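Beta-fructofuranosidase (Bifidobacterium adolescentis, PDB 6NOB) probably hydrolyses beta-fructofuranosides such as sucrose, releasing terminal fructose, as a glycoside hydrolase of family 32. Local coordinates at residues D18-R23 with V74-L79; A29-A34 with S70-R75; T373-D378 with G434-Q439; V387-L392 with Q403-Y408; N518-N523 with V583-D588. One frame throughout, in Å; residues are numbered along the deposited sequence.

Contact 1: residues D18-R23 with V74-L79; sequences DLFAER and VRFGYL
Asp18 pairs with Tyr78, and Phe20 with Arg75 and Phe76, where segments 18-23 and 74-79 run antiparallel, axes 4.8 Å apart. Phe20 N donates to Phe76 O (2.8 Å) while Phe20 O accepts from Arg75 N (3.0 Å): two residues of 74-79 face Phe20, a beta bulge at Arg75 and Phe76. Asp18, Phe20, Phe76 and Tyr78 share one side of the sheet. Asp18 CB sits over one face of the Tyr78 ring, towards its rim, in a CH-pi contact 3.8 Å from the ring centroid. Tyr78 CG lies between the backbone N and the carbonyl carbon (chi1 50°), and beyond it the ring meets Phe20 through CE2, 3.6 Å from Phe20 CE1. Phe76 lies alongside Phe20 and turns its edge to that ring in an offset edge-to-face pair, planes 70° apart. On the opposite side of the sheet, Leu19 CB and Ala21 CB touch the two methyls of Val74. A water bridges Asp18 OD2 (2.7 Å) and Tyr78 OH (2.9 Å); Val176 N also binds that hydroxyl. The buried carboxylate is held by His54 NE2 on OD2, Gln16 NE2 on OD1 and the water, and its charge would tend to stabilise a protonated His54.

Contact 2: residues A29-A34 with S70-R75; sequences AVVTVA and SGLVVR
Ala29 meets the bend at Gly71 and the start of the next strand at Leu72: CA lies 3.3 Å from Ser70 O in a CA-H...O contact, and CB is 3.5 Å from Gly71 O and 3.7 Å from Leu72 CD2. Val30 then forms an antiparallel, hydrogen-bonded pair with Ser70. Its N-H points almost straight at Ser70 O (2.8 Å, 169° at the hydrogen), and its carbonyl takes Ser70 N at 3.1 Å. Val31 has CG2 beside the backbone N, anti to the carbonyl carbon. That methyl touches both methyls of Leu72, CD2 at 3.7 Å and CD1 at 3.9 Å, the two side chains crossing at about a right angle. After this the segments part, as Gly71 (phi 78°) bends the chain from strand 64-70 into strand 72-80. Phe55 and Ala21 of the second sheet also touch Leu72, and Phe55 touches Val31. A strand leaving one antiparallel sheet and continuing into the facing one, with aliphatic side chains between, is an arrangement of a beta-sandwich, here the N-terminal one.

Contact 3: residues T373-D378 with G434-Q439; sequences TYECPD and GYYATQ
Cys376 makes the apolar part of this contact: its SG rests on Ala437, 3.6 Å from both CA and CB. SG lies beside its own backbone N, anti to the carbonyl carbon (chi1 -59°), and reaches across to strand 435-442. Most of the polar linkage runs through water. One water lies 2.8 Å from Cys376 O and 2.7 Å from Thr438 O, with Thr438 OG1 also in reach and more acceptors around it than protons. A second donates to Cys376 O and has a weak bond to Thr438 OG1, while a third joins Pro377 O (3.0 Å) to Thr438 O (2.8 Å). The seam lies in the five-bladed beta-propeller of family 32, where strands 377-382 and 435-442 come from different sheets; residues 375-378 and 436-439 run 35° apart in direction. The Glu-Cys-Pro sequence at 375-377 matches the family motif whose glutamate is the acid/base in relatives, and a bound di(hydroxyethyl)ether lies about 3 Å from the Glu375 side chain. Among the charged groups, Glu375 OE1 approaches the edge of the Tyr436 ring at its hydroxyl, but the modelled separation is too short to be trusted. Its other oxygen, OE2, forms a salt bridge with Arg268. Asp378 OD2 comes 4.0 Å from Gln439 C and is hydrogen-bonded to Ser440 OG, one residue further along.

Contact 4: residues V387-L392 with Q403-Y408; sequences VAVGAL and QQVRWY
Tyr408 and Leu392, at opposite ends of this antiparallel ladder, have the most surface buried, and Ala388 follows among the first segment's residues. Ala388 and Tyr408 form a hydrogen-bonded pair, Ala388 N to Tyr408 O at 2.7 Å and Tyr408 N to Ala388 O at 2.6 Å. Tyr408 CG stands beside the backbone N (chi1 -41°), and the ring turns its edge to the first segment, CD1 lying 3.2 Å from Ala388 O. The ring's far end reaches Leu392, whose CD2 is 4.2 Å from Tyr408 OH. Leu392 N closes the ladder with a weak bond to Gln404 O (3.3 Å), and Leu392 O takes a CA-H...O contact from Gln403 CA. Between the ends, Gly390 and Arg406 exchange two backbone bonds. On the other side of the hairpin, Val389 CG1 meets Val405 CG1 at 3.6 Å and Ala391 CB meets Val405 CG2 at 3.8 Å; Thr438 of strand 435-442 touches both valines. Tyr408 OH is hydrogen-bonded to Asp365 OD2 and to Tyr374 OH, so this buried hydroxyl is satisfied by two partners, which should fix the ring's position and tie the hairpin to strands 357-365 and 374-375.

Contact 5: residues N518-N523 with V583-D588; sequences NAYYAN and VEVFFD
Tyr521 OH donates to Glu584 OE2 at 2.6 Å, reaching the carboxylate on its anti side and 19° out of its plane. Glu584 CG is anti to the backbone N (chi1 -162°), its chain runs on extended, and CG packs 3.4 Å from Tyr521 CE2; the other oxygen, OE1, bonds to Tyr494 OH. Tyr521 also directs its edge at the face of Phe586, Tyr521 CD2 standing over that face, offset toward the rim, 3.5 Å from Phe586 CZ, with the planes at 60°. Strands 519-526 and 582-588 are antiparallel neighbours in one sheet of the C-terminal beta-sandwich, joined by paired backbone bonds between Tyr520 and Phe587 and between Ala522 and Val585. The side chains of those four residues face the second sheet, where Leu616 touches Tyr520 and Ala522, and Met534 touches Val585. Phe587 CB lies off-centre against the Tyr520 ring, 3.6 Å from CE1. Asn518 OD1 comes 3.2 Å from Phe587 CE2, while Asn518 ND2 bonds to Ala610 O.

In the fold
Contacts 1 and 2 open the chain and share strand 72-80; their centres are 9 Å apart, Leu19 touching Val31 across the N-terminal sandwich and Ala21 touching Leu72 within its own sheet. Contacts 3 and 4 come next, in the family 32 propeller, contact 4 falling between the two segments of contact 3. Their centres lie 7 Å apart, and a probable hydrogen bond, Val389 N to Asp378 O (2.9 Å), joins them in one antiparallel sheet, where strands 377-382 and 385-396 are neighbours. Contact 5 follows in the C-terminal sandwich, about 25 Å from contact 3 and 37 Å from contact 1 between centres. The five sample three successive beta-rich modules, with the putative active-site motif in the middle one.

Contact 1: residues D18-R23 with V74-L79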
# COMPACT_ATOMS: atom_id res chain seq x y z
N ASP A 18 8.80 16.50 17.30
CA ASP A 18 7.54 15.77 17.34
C ASP A 18 7.73 14.44 18.05
O ASP A 18 8.64 13.67 17.70
CB ASP A 18 7.00 15.55 15.93
CG ASP A 18 6.46 16.82 15.30
OD1 ASP A 18 7.27 17.65 14.85
OD2 ASP A 18 5.22 16.98 15.27
N LEU A 19 6.89 14.17 19.04
CA LEU A 19 6.96 12.94 19.82
C LEU A 19 5.58 12.31 19.91
O LEU A 19 4.61 12.99 20.27
CB LEU A 19 7.51 13.19 21.22
CG LEU A 19 8.85 13.92 21.32
CD1 LEU A 19 9.22 14.17 22.77
CD2 LEU A 19 9.95 13.13 20.62
N PHE A 20 5.48 11.03 19.58
CA PHE A 20 4.24 10.26 19.71
C PHE A 20 4.38 9.39 20.95
O PHE A 20 5.05 8.36 20.94
CB PHE A 20 3.99 9.44 18.45
CG PHE A 20 3.72 10.28 17.23
CD1 PHE A 20 4.76 10.86 16.53
CD2 PHE A 20 2.42 10.51 16.80
CE1 PHE A 20 4.52 11.64 15.41
CE2 PHE A 20 2.17 11.29 15.68
CZ PHE A 20 3.22 11.86 14.99
N ALA A 21 3.73 9.81 22.03
CA ALA A 21 3.94 9.25 23.35
C ALA A 21 2.72 8.46 23.82
O ALA A 21 1.57 8.81 23.52
CB ALA A 21 4.27 10.34 24.37
N GLU A 22 2.99 7.41 24.59
CA GLU A 22 1.96 6.56 25.18
C GLU A 22 2.04 6.69 26.69
O GLU A 22 3.13 6.59 27.27
CB GLU A 22 2.14 5.10 24.76
CG GLU A 22 0.96 4.19 25.07
CD GLU A 22 1.10 2.83 24.42
OE1 GLU A 22 1.98 2.67 23.55
OE2 GLU A 22 0.32 1.92 24.77
N ARG A 23 0.90 6.92 27.33
CA ARG A 23 0.87 6.99 28.79
C ARG A 23 1.24 5.63 29.37
O ARG A 23 0.67 4.60 29.00
CB ARG A 23 -0.52 7.41 29.28
CG ARG A 23 -0.61 7.58 30.78
CD ARG A 23 -2.01 7.95 31.23
NE ARG A 23 -2.45 9.23 30.69
CZ ARG A 23 -2.16 10.41 31.24
NH1 ARG A 23 -1.42 10.47 32.34
NH2 ARG A 23 -2.60 11.53 30.68
N VAL A 74 7.85 7.13 24.54
CA VAL A 74 7.78 7.59 23.16
C VAL A 74 8.03 6.40 22.24
O VAL A 74 8.96 5.62 22.45
CB VAL A 74 8.79 8.72 22.90
CG1 VAL A 74 8.73 9.17 21.45
CG2 VAL A 74 8.52 9.89 23.83
N ARG A 75 7.19 6.26 21.21
CA ARG A 75 7.33 5.20 20.22
C ARG A 75 7.81 5.69 18.87
O ARG A 75 8.25 4.87 18.06
CB ARG A 75 5.99 4.47 20.03
CG ARG A 75 5.39 3.92 21.30
CD ARG A 75 6.30 2.89 21.94
NE ARG A 75 5.69 2.30 23.13
CZ ARG A 75 6.35 1.56 24.01
NH1 ARG A 75 7.65 1.31 23.85
NH2 ARG A 75 5.72 1.06 25.06
N PHE A 76 7.76 6.99 18.61
CA PHE A 76 8.00 7.55 17.29
C PHE A 76 8.26 9.03 17.45
O PHE A 76 7.58 9.71 18.23
CB PHE A 76 6.79 7.30 16.38
CG PHE A 76 7.11 7.34 14.91
CD1 PHE A 76 7.64 6.23 14.27
CD2 PHE A 76 6.83 8.47 14.15
CE1 PHE A 76 7.92 6.26 12.91
CE2 PHE A 76 7.10 8.50 12.80
CZ PHE A 76 7.65 7.40 12.18
N GLY A 77 9.26 9.54 16.73
CA GLY A 77 9.61 10.94 16.84
C GLY A 77 10.44 11.41 15.67
O GLY A 77 11.04 10.61 14.94
N TYR A 78 10.47 12.73 15.49
CA TYR A 78 11.28 13.32 14.43
C TYR A 78 11.40 14.82 14.66
O TYR A 78 10.54 15.44 15.30
CB TYR A 78 10.69 13.04 13.04
CG TYR A 78 9.21 13.36 12.90
CD1 TYR A 78 8.78 14.66 12.67
CD2 TYR A 78 8.25 12.35 12.98
CE1 TYR A 78 7.44 14.95 12.53
CE2 TYR A 78 6.90 12.64 12.84
CZ TYR A 78 6.50 13.94 12.61
OH TYR A 78 5.17 14.24 12.47
N LEU A 79 12.48 15.39 14.12
CA LEU A 79 12.62 16.84 14.00
C LEU A 79 11.97 17.30 12.70
O LEU A 79 12.00 16.60 11.69
CB LEU A 79 14.10 17.24 14.00
CG LEU A 79 14.87 17.15 15.31
CD1 LEU A 79 16.37 17.30 15.05
CD2 LEU A 79 14.39 18.21 16.29
O HOH W 1 4.16 16.90 12.80

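Contact 2: residues A29-A34 with S70-R75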
# COMPACT_ATOMS: atom_id res chain seq x y z
N ALA A 29 1.95 12.73 33.15
CA ALA A 29 2.82 12.32 32.05
C ALA A 29 3.38 13.58 31.40
O ALA A 29 2.62 14.37 30.82
CB ALA A 29 2.05 11.47 31.04
N VAL A 30 4.69 13.77 31.49
CA VAL A 30 5.33 15.03 31.14
C VAL A 30 6.48 14.78 30.17
O VAL A 30 7.18 13.76 30.23
CB VAL A 30 5.84 15.77 32.40
CG1 VAL A 30 6.28 17.19 32.05
CG2 VAL A 30 4.77 15.80 33.47
N VAL A 31 6.68 15.74 29.27
CA VAL A 31 7.87 15.84 28.44
C VAL A 31 8.47 17.22 28.66
O VAL A 31 7.75 18.23 28.64
CB VAL A 31 7.57 15.61 26.95
CG1 VAL A 31 8.88 15.51 26.17
CG2 VAL A 31 6.72 14.37 26.76
N THR A 32 9.78 17.28 28.86
CA THR A 32 10.47 18.54 29.05
C THR A 32 11.70 18.60 28.15
O THR A 32 12.23 17.57 27.72
CB THR A 32 10.88 18.77 30.51
OG1 THR A 32 11.54 17.60 31.01
CG2 THR A 32 9.65 19.06 31.36
N VAL A 33 12.13 19.82 27.85
CA VAL A 33 13.33 20.09 27.07
C VAL A 33 14.18 21.08 27.85
O VAL A 33 13.66 22.04 28.42
CB VAL A 33 13.00 20.64 25.67
CG1 VAL A 33 14.23 20.60 24.78
CG2 VAL A 33 11.85 19.86 25.04
N ALA A 34 15.49 20.84 27.88
CA ALA A 34 16.44 21.70 28.56
C ALA A 34 17.63 21.97 27.65
O ALA A 34 17.98 21.14 26.82
CB ALA A 34 16.91 21.08 29.88
N SER A 70 8.66 11.38 31.52
CA SER A 70 8.29 10.79 32.79
C SER A 70 6.79 10.54 32.78
O SER A 70 6.01 11.43 32.43
CB SER A 70 8.68 11.69 33.97
OG SER A 70 8.72 10.96 35.19
N GLY A 71 6.40 9.33 33.16
CA GLY A 71 5.01 8.93 33.10
C GLY A 71 4.52 8.56 31.72
O GLY A 71 3.32 8.30 31.55
N LEU A 72 5.40 8.54 30.72
CA LEU A 72 5.01 8.17 29.37
C LEU A 72 6.21 7.51 28.69
O LEU A 72 7.31 7.48 29.23
CB LEU A 72 4.51 9.37 28.57
CG LEU A 72 5.40 10.62 28.48
CD1 LEU A 72 6.42 10.50 27.36
CD2 LEU A 72 4.54 11.86 28.30
N VAL A 73 5.97 7.00 27.48
CA VAL A 73 7.00 6.36 26.68
C VAL A 73 6.78 6.76 25.22
O VAL A 73 5.64 6.74 24.74
CB VAL A 73 7.00 4.83 26.85
CG1 VAL A 73 5.60 4.26 26.62
CG2 VAL A 73 8.01 4.18 25.93
N VAL A 74 7.85 7.13 24.54
CA VAL A 74 7.78 7.59 23.16
C VAL A 74 8.03 6.40 22.24
O VAL A 74 8.96 5.62 22.45
CB VAL A 74 8.79 8.72 22.90
CG1 VAL A 74 8.73 9.17 21.45
CG2 VAL A 74 8.52 9.89 23.83
N ARG A 75 7.19 6.26 21.21
CA ARG A 75 7.33 5.20 20.22
C ARG A 75 7.81 5.69 18.87
O ARG A 75 8.25 4.87 18.06
CB ARG A 75 5.99 4.47 20.03
CG ARG A 75 5.39 3.92 21.30
CD ARG A 75 6.30 2.89 21.94
NE ARG A 75 5.69 2.30 23.13
CZ ARG A 75 6.35 1.56 24.01
NH1 ARG A 75 7.65 1.31 23.85
NH2 ARG A 75 5.72 1.06 25.06

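Contact 3: residues T373-D378 with G434-Q439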
# COMPACT_ATOMS: atom_id res chain seq x y z
N THR A 373 -16.67 -8.13 1.19
CA THR A 373 -16.83 -6.77 0.70
C THR A 373 -15.57 -6.39 -0.06
O THR A 373 -14.57 -7.11 -0.05
CB THR A 373 -17.10 -5.79 1.85
OG1 THR A 373 -17.50 -4.51 1.32
CG2 THR A 373 -15.85 -5.61 2.70
N TYR A 374 -15.63 -5.25 -0.74
CA TYR A 374 -14.48 -4.71 -1.44
C TYR A 374 -13.59 -3.92 -0.48
O TYR A 374 -14.02 -3.46 0.58
CB TYR A 374 -14.92 -3.79 -2.58
CG TYR A 374 -15.09 -4.46 -3.92
CD1 TYR A 374 -14.06 -5.18 -4.50
CD2 TYR A 374 -16.29 -4.34 -4.62
CE1 TYR A 374 -14.22 -5.78 -5.74
CE2 TYR A 374 -16.45 -4.94 -5.85
CZ TYR A 374 -15.42 -5.66 -6.41
OH TYR A 374 -15.59 -6.26 -7.64
N GLU A 375 -12.33 -3.77 -0.87
CA GLU A 375 -11.41 -2.85 -0.23
C GLU A 375 -10.56 -2.19 -1.30
O GLU A 375 -10.18 -2.83 -2.29
CB GLU A 375 -10.52 -3.55 0.81
CG GLU A 375 -11.21 -3.75 2.16
CD GLU A 375 -10.24 -4.11 3.28
OE1 GLU A 375 -9.37 -4.97 3.06
OE2 GLU A 375 -10.36 -3.53 4.37
N CYS A 376 -10.28 -0.90 -1.12
CA CYS A 376 -9.41 -0.11 -1.98
C CYS A 376 -9.81 -0.20 -3.45
O CYS A 376 -9.07 -0.77 -4.27
CB CYS A 376 -7.95 -0.55 -1.80
SG CYS A 376 -7.36 -0.38 -0.10
N PRO A 377 -10.95 0.37 -3.84
CA PRO A 377 -11.36 0.33 -5.24
C PRO A 377 -10.66 1.42 -6.05
O PRO A 377 -10.03 2.32 -5.52
CB PRO A 377 -12.87 0.59 -5.16
CG PRO A 377 -13.00 1.51 -3.99
CD PRO A 377 -11.93 1.07 -3.00
N ASP A 378 -10.81 1.30 -7.37
CA ASP A 378 -10.25 2.28 -8.29
C ASP A 378 -10.96 2.13 -9.62
O ASP A 378 -11.28 1.01 -10.03
CB ASP A 378 -8.74 2.10 -8.46
CG ASP A 378 -8.04 3.39 -8.87
OD1 ASP A 378 -8.72 4.32 -9.35
OD2 ASP A 378 -6.80 3.47 -8.71
N GLY A 434 -0.22 -11.29 -1.00
CA GLY A 434 0.11 -10.17 -0.14
C GLY A 434 0.25 -8.84 -0.85
O GLY A 434 0.43 -7.82 -0.17
N TYR A 435 0.20 -8.82 -2.18
CA TYR A 435 0.13 -7.57 -2.93
C TYR A 435 -1.28 -7.03 -2.79
O TYR A 435 -2.22 -7.58 -3.38
CB TYR A 435 0.52 -7.81 -4.38
CG TYR A 435 0.45 -6.59 -5.27
CD1 TYR A 435 1.50 -5.67 -5.29
CD2 TYR A 435 -0.64 -6.37 -6.10
CE1 TYR A 435 1.45 -4.56 -6.11
CE2 TYR A 435 -0.69 -5.26 -6.92
CZ TYR A 435 0.36 -4.35 -6.92
OH TYR A 435 0.30 -3.25 -7.74
N TYR A 436 -1.44 -5.98 -2.00
CA TYR A 436 -2.75 -5.59 -1.51
C TYR A 436 -2.90 -4.07 -1.53
O TYR A 436 -1.92 -3.33 -1.64
CB TYR A 436 -2.98 -6.11 -0.08
CG TYR A 436 -4.43 -6.18 0.34
CD1 TYR A 436 -5.29 -7.12 -0.22
CD2 TYR A 436 -4.93 -5.31 1.29
CE1 TYR A 436 -6.62 -7.18 0.16
CE2 TYR A 436 -6.26 -5.36 1.68
CZ TYR A 436 -7.09 -6.30 1.11
OH TYR A 436 -8.41 -6.36 1.49
N ALA A 437 -4.15 -3.63 -1.44
CA ALA A 437 -4.49 -2.22 -1.23
C ALA A 437 -3.93 -1.33 -2.33
O ALA A 437 -3.27 -0.32 -2.08
CB ALA A 437 -4.01 -1.75 0.15
N THR A 438 -4.20 -1.71 -3.58
CA THR A 438 -3.70 -0.95 -4.72
C THR A 438 -4.42 0.39 -4.83
O THR A 438 -5.63 0.48 -4.63
CB THR A 438 -3.90 -1.73 -6.02
OG1 THR A 438 -5.28 -2.10 -6.14
CG2 THR A 438 -3.04 -2.98 -6.02
N GLN A 439 -3.65 1.43 -5.15
CA GLN A 439 -4.22 2.70 -5.58
C GLN A 439 -3.38 3.22 -6.73
O GLN A 439 -2.16 3.03 -6.76
CB GLN A 439 -4.26 3.73 -4.44
CG GLN A 439 -5.02 5.00 -4.83
CD GLN A 439 -5.17 5.98 -3.68
OE1 GLN A 439 -4.58 7.06 -3.69
NE2 GLN A 439 -5.97 5.61 -2.69
O HOH W 2 -7.41 -0.36 -6.50
O HOH W 3 -7.43 -3.01 -3.77
O HOH W 4 -7.48 2.54 -4.05

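Contact 4: residues V387-L392 with Q403-Y408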
# COMPACT_ATOMS: atom_id res chain seq x y z
N VAL A 387 -11.23 0.51 -16.66
CA VAL A 387 -10.70 -0.54 -15.79
C VAL A 387 -11.14 -0.27 -14.36
O VAL A 387 -11.00 0.86 -13.86
CB VAL A 387 -9.16 -0.61 -15.87
CG1 VAL A 387 -8.64 -1.71 -14.95
CG2 VAL A 387 -8.70 -0.84 -17.31
N ALA A 388 -11.67 -1.29 -13.70
CA ALA A 388 -11.95 -1.26 -12.28
C ALA A 388 -11.03 -2.24 -11.56
O ALA A 388 -10.77 -3.34 -12.05
CB ALA A 388 -13.41 -1.60 -11.97
N VAL A 389 -10.52 -1.82 -10.40
CA VAL A 389 -9.59 -2.60 -9.60
C VAL A 389 -10.07 -2.59 -8.16
O VAL A 389 -10.41 -1.53 -7.62
CB VAL A 389 -8.15 -2.05 -9.69
CG1 VAL A 389 -7.21 -2.87 -8.84
CG2 VAL A 389 -7.67 -2.03 -11.14
N GLY A 390 -10.12 -3.77 -7.54
CA GLY A 390 -10.57 -3.87 -6.16
C GLY A 390 -10.16 -5.19 -5.54
O GLY A 390 -9.90 -6.17 -6.24
N ALA A 391 -10.12 -5.19 -4.21
CA ALA A 391 -9.70 -6.35 -3.44
C ALA A 391 -10.90 -7.03 -2.79
O ALA A 391 -11.87 -6.38 -2.39
CB ALA A 391 -8.69 -5.95 -2.37
N LEU A 392 -10.83 -8.36 -2.68
CA LEU A 392 -11.94 -9.18 -2.22
C LEU A 392 -11.66 -9.67 -0.80
O LEU A 392 -10.81 -10.54 -0.60
CB LEU A 392 -12.17 -10.35 -3.18
CG LEU A 392 -12.54 -9.92 -4.59
CD1 LEU A 392 -12.42 -11.08 -5.57
CD2 LEU A 392 -13.95 -9.34 -4.62
N GLN A 403 -7.36 -12.89 -0.27
CA GLN A 403 -7.67 -11.48 -0.53
C GLN A 403 -6.85 -10.92 -1.69
O GLN A 403 -6.10 -9.95 -1.57
CB GLN A 403 -7.50 -10.65 0.75
CG GLN A 403 -8.39 -11.13 1.90
CD GLN A 403 -8.52 -10.13 3.04
OE1 GLN A 403 -9.43 -10.24 3.87
NE2 GLN A 403 -7.62 -9.15 3.10
N GLN A 404 -7.01 -11.57 -2.84
CA GLN A 404 -6.37 -11.11 -4.06
C GLN A 404 -7.04 -9.83 -4.57
O GLN A 404 -8.22 -9.57 -4.30
CB GLN A 404 -6.44 -12.19 -5.13
CG GLN A 404 -5.50 -13.35 -4.89
CD GLN A 404 -4.09 -13.04 -5.33
OE1 GLN A 404 -3.35 -12.35 -4.64
NE2 GLN A 404 -3.72 -13.54 -6.51
N VAL A 405 -6.28 -9.04 -5.31
CA VAL A 405 -6.77 -7.81 -5.93
C VAL A 405 -7.13 -8.13 -7.38
O VAL A 405 -6.29 -8.62 -8.14
CB VAL A 405 -5.73 -6.69 -5.85
CG1 VAL A 405 -6.17 -5.49 -6.67
CG2 VAL A 405 -5.50 -6.29 -4.39
N ARG A 406 -8.38 -7.86 -7.75
CA ARG A 406 -8.89 -8.20 -9.08
C ARG A 406 -9.04 -6.94 -9.92
O ARG A 406 -9.45 -5.89 -9.42
CB ARG A 406 -10.25 -8.91 -8.96
CG ARG A 406 -10.72 -9.55 -10.25
CD ARG A 406 -11.62 -10.76 -9.97
NE ARG A 406 -11.73 -11.61 -11.15
CZ ARG A 406 -10.88 -12.58 -11.46
NH1 ARG A 406 -9.84 -12.83 -10.67
NH2 ARG A 406 -11.06 -13.31 -12.56
N TRP A 407 -8.71 -7.06 -11.21
CA TRP A 407 -8.99 -6.00 -12.18
C TRP A 407 -10.09 -6.45 -13.14
O TRP A 407 -10.22 -7.64 -13.45
CB TRP A 407 -7.74 -5.59 -12.97
CG TRP A 407 -7.09 -6.68 -13.79
CD1 TRP A 407 -5.99 -7.42 -13.45
CD2 TRP A 407 -7.47 -7.11 -15.11
NE1 TRP A 407 -5.68 -8.30 -14.45
CE2 TRP A 407 -6.57 -8.13 -15.48
CE3 TRP A 407 -8.48 -6.75 -16.00
CZ2 TRP A 407 -6.65 -8.79 -16.71
CZ3 TRP A 407 -8.57 -7.41 -17.22
CH2 TRP A 407 -7.66 -8.42 -17.56
N TYR A 408 -10.88 -5.49 -13.59
CA TYR A 408 -12.00 -5.73 -14.50
C TYR A 408 -11.94 -4.69 -15.61
O TYR A 408 -11.95 -3.49 -15.32
CB TYR A 408 -13.35 -5.66 -13.78
CG TYR A 408 -13.41 -6.30 -12.41
CD1 TYR A 408 -12.83 -5.68 -11.30
CD2 TYR A 408 -14.07 -7.51 -12.22
CE1 TYR A 408 -12.90 -6.26 -10.05
CE2 TYR A 408 -14.14 -8.09 -10.97
CZ TYR A 408 -13.55 -7.46 -9.89
OH TYR A 408 -13.62 -8.04 -8.64

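Contact 5: residues N518-N523 with V583-D588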
# COMPACT_ATOMS: atom_id res chain seq x y z
N ASN A 518 22.31 -9.84 -1.72
CA ASN A 518 21.03 -10.51 -1.98
C ASN A 518 19.98 -9.55 -2.53
O ASN A 518 18.80 -9.62 -2.18
CB ASN A 518 20.51 -11.23 -0.73
CG ASN A 518 19.73 -12.48 -1.07
OD1 ASN A 518 19.41 -12.72 -2.23
ND2 ASN A 518 19.44 -13.30 -0.05
N ALA A 519 20.41 -8.64 -3.40
CA ALA A 519 19.52 -7.71 -4.08
C ALA A 519 19.96 -7.62 -5.53
O ALA A 519 21.06 -7.13 -5.80
CB ALA A 519 19.53 -6.33 -3.41
N TYR A 520 19.12 -8.08 -6.44
CA TYR A 520 19.52 -8.18 -7.84
C TYR A 520 18.31 -8.01 -8.75
O TYR A 520 17.16 -8.07 -8.32
CB TYR A 520 20.21 -9.51 -8.13
CG TYR A 520 19.31 -10.72 -7.98
CD1 TYR A 520 19.16 -11.35 -6.75
CD2 TYR A 520 18.62 -11.24 -9.07
CE1 TYR A 520 18.34 -12.46 -6.61
CE2 TYR A 520 17.80 -12.34 -8.94
CZ TYR A 520 17.67 -12.95 -7.71
OH TYR A 520 16.85 -14.05 -7.57
N TYR A 521 18.61 -7.82 -10.03
CA TYR A 521 17.63 -7.82 -11.11
C TYR A 521 18.04 -8.87 -12.13
O TYR A 521 19.24 -9.05 -12.38
CB TYR A 521 17.53 -6.43 -11.75
CG TYR A 521 16.98 -6.41 -13.16
CD1 TYR A 521 17.82 -6.53 -14.26
CD2 TYR A 521 15.62 -6.25 -13.40
CE1 TYR A 521 17.32 -6.51 -15.55
CE2 TYR A 521 15.12 -6.22 -14.68
CZ TYR A 521 15.97 -6.35 -15.75
OH TYR A 521 15.46 -6.33 -17.03
N ALA A 522 17.07 -9.56 -12.72
CA ALA A 522 17.38 -10.57 -13.73
C ALA A 522 16.36 -10.52 -14.86
O ALA A 522 15.16 -10.47 -14.61
CB ALA A 522 17.42 -11.98 -13.12
N ASN A 523 16.86 -10.55 -16.09
CA ASN A 523 16.04 -10.61 -17.30
C ASN A 523 16.44 -11.86 -18.06
O ASN A 523 17.55 -11.94 -18.60
CB ASN A 523 16.23 -9.35 -18.15
CG ASN A 523 15.34 -9.35 -19.39
OD1 ASN A 523 14.43 -10.16 -19.52
ND2 ASN A 523 15.60 -8.42 -20.30
N VAL A 583 11.18 -13.72 -18.53
CA VAL A 583 11.04 -13.67 -17.08
C VAL A 583 11.91 -12.53 -16.57
O VAL A 583 13.13 -12.53 -16.76
CB VAL A 583 11.44 -14.99 -16.42
CG1 VAL A 583 11.39 -14.86 -14.91
CG2 VAL A 583 10.54 -16.12 -16.89
N GLU A 584 11.28 -11.54 -15.94
CA GLU A 584 11.97 -10.41 -15.34
C GLU A 584 11.77 -10.46 -13.84
O GLU A 584 10.63 -10.50 -13.36
CB GLU A 584 11.47 -9.09 -15.93
CG GLU A 584 12.41 -7.92 -15.70
CD GLU A 584 12.00 -6.67 -16.45
OE1 GLU A 584 10.85 -6.21 -16.29
OE2 GLU A 584 12.84 -6.13 -17.20
N VAL A 585 12.87 -10.46 -13.09
CA VAL A 585 12.85 -10.69 -11.65
C VAL A 585 13.51 -9.53 -10.93
O VAL A 585 14.64 -9.15 -11.26
CB VAL A 585 13.55 -12.01 -11.27
CG1 VAL A 585 13.47 -12.25 -9.77
CG2 VAL A 585 12.94 -13.17 -12.04
N PHE A 586 12.82 -8.97 -9.94
CA PHE A 586 13.39 -8.05 -8.96
C PHE A 586 13.33 -8.74 -7.60
O PHE A 586 12.24 -8.96 -7.07
CB PHE A 586 12.63 -6.72 -8.90
CG PHE A 586 12.71 -5.89 -10.16
CD1 PHE A 586 11.90 -6.17 -11.24
CD2 PHE A 586 13.56 -4.81 -10.23
CE1 PHE A 586 11.95 -5.40 -12.39
CE2 PHE A 586 13.63 -4.03 -11.37
CZ PHE A 586 12.82 -4.32 -12.45
N PHE A 587 14.49 -9.07 -7.04
CA PHE A 587 14.56 -9.57 -5.67
C PHE A 587 15.36 -8.60 -4.82
O PHE A 587 16.53 -8.32 -5.12
CB PHE A 587 15.19 -10.96 -5.60
CG PHE A 587 15.18 -11.53 -4.21
CD1 PHE A 587 14.01 -12.04 -3.67
CD2 PHE A 587 16.33 -11.52 -3.43
CE1 PHE A 587 13.99 -12.54 -2.38
CE2 PHE A 587 16.31 -12.02 -2.14
CZ PHE A 587 15.14 -12.54 -1.62
N ASP A 588 14.73 -8.10 -3.76
CA ASP A 588 15.29 -7.02 -2.94
C ASP A 588 15.35 -7.49 -1.48
O ASP A 588 14.54 -7.08 -0.64
CB ASP A 588 14.46 -5.74 -3.10
CG ASP A 588 15.04 -4.56 -2.35
OD1 ASP A 588 16.24 -4.60 -2.01
OD2 ASP A 588 14.29 -3.60 -2.10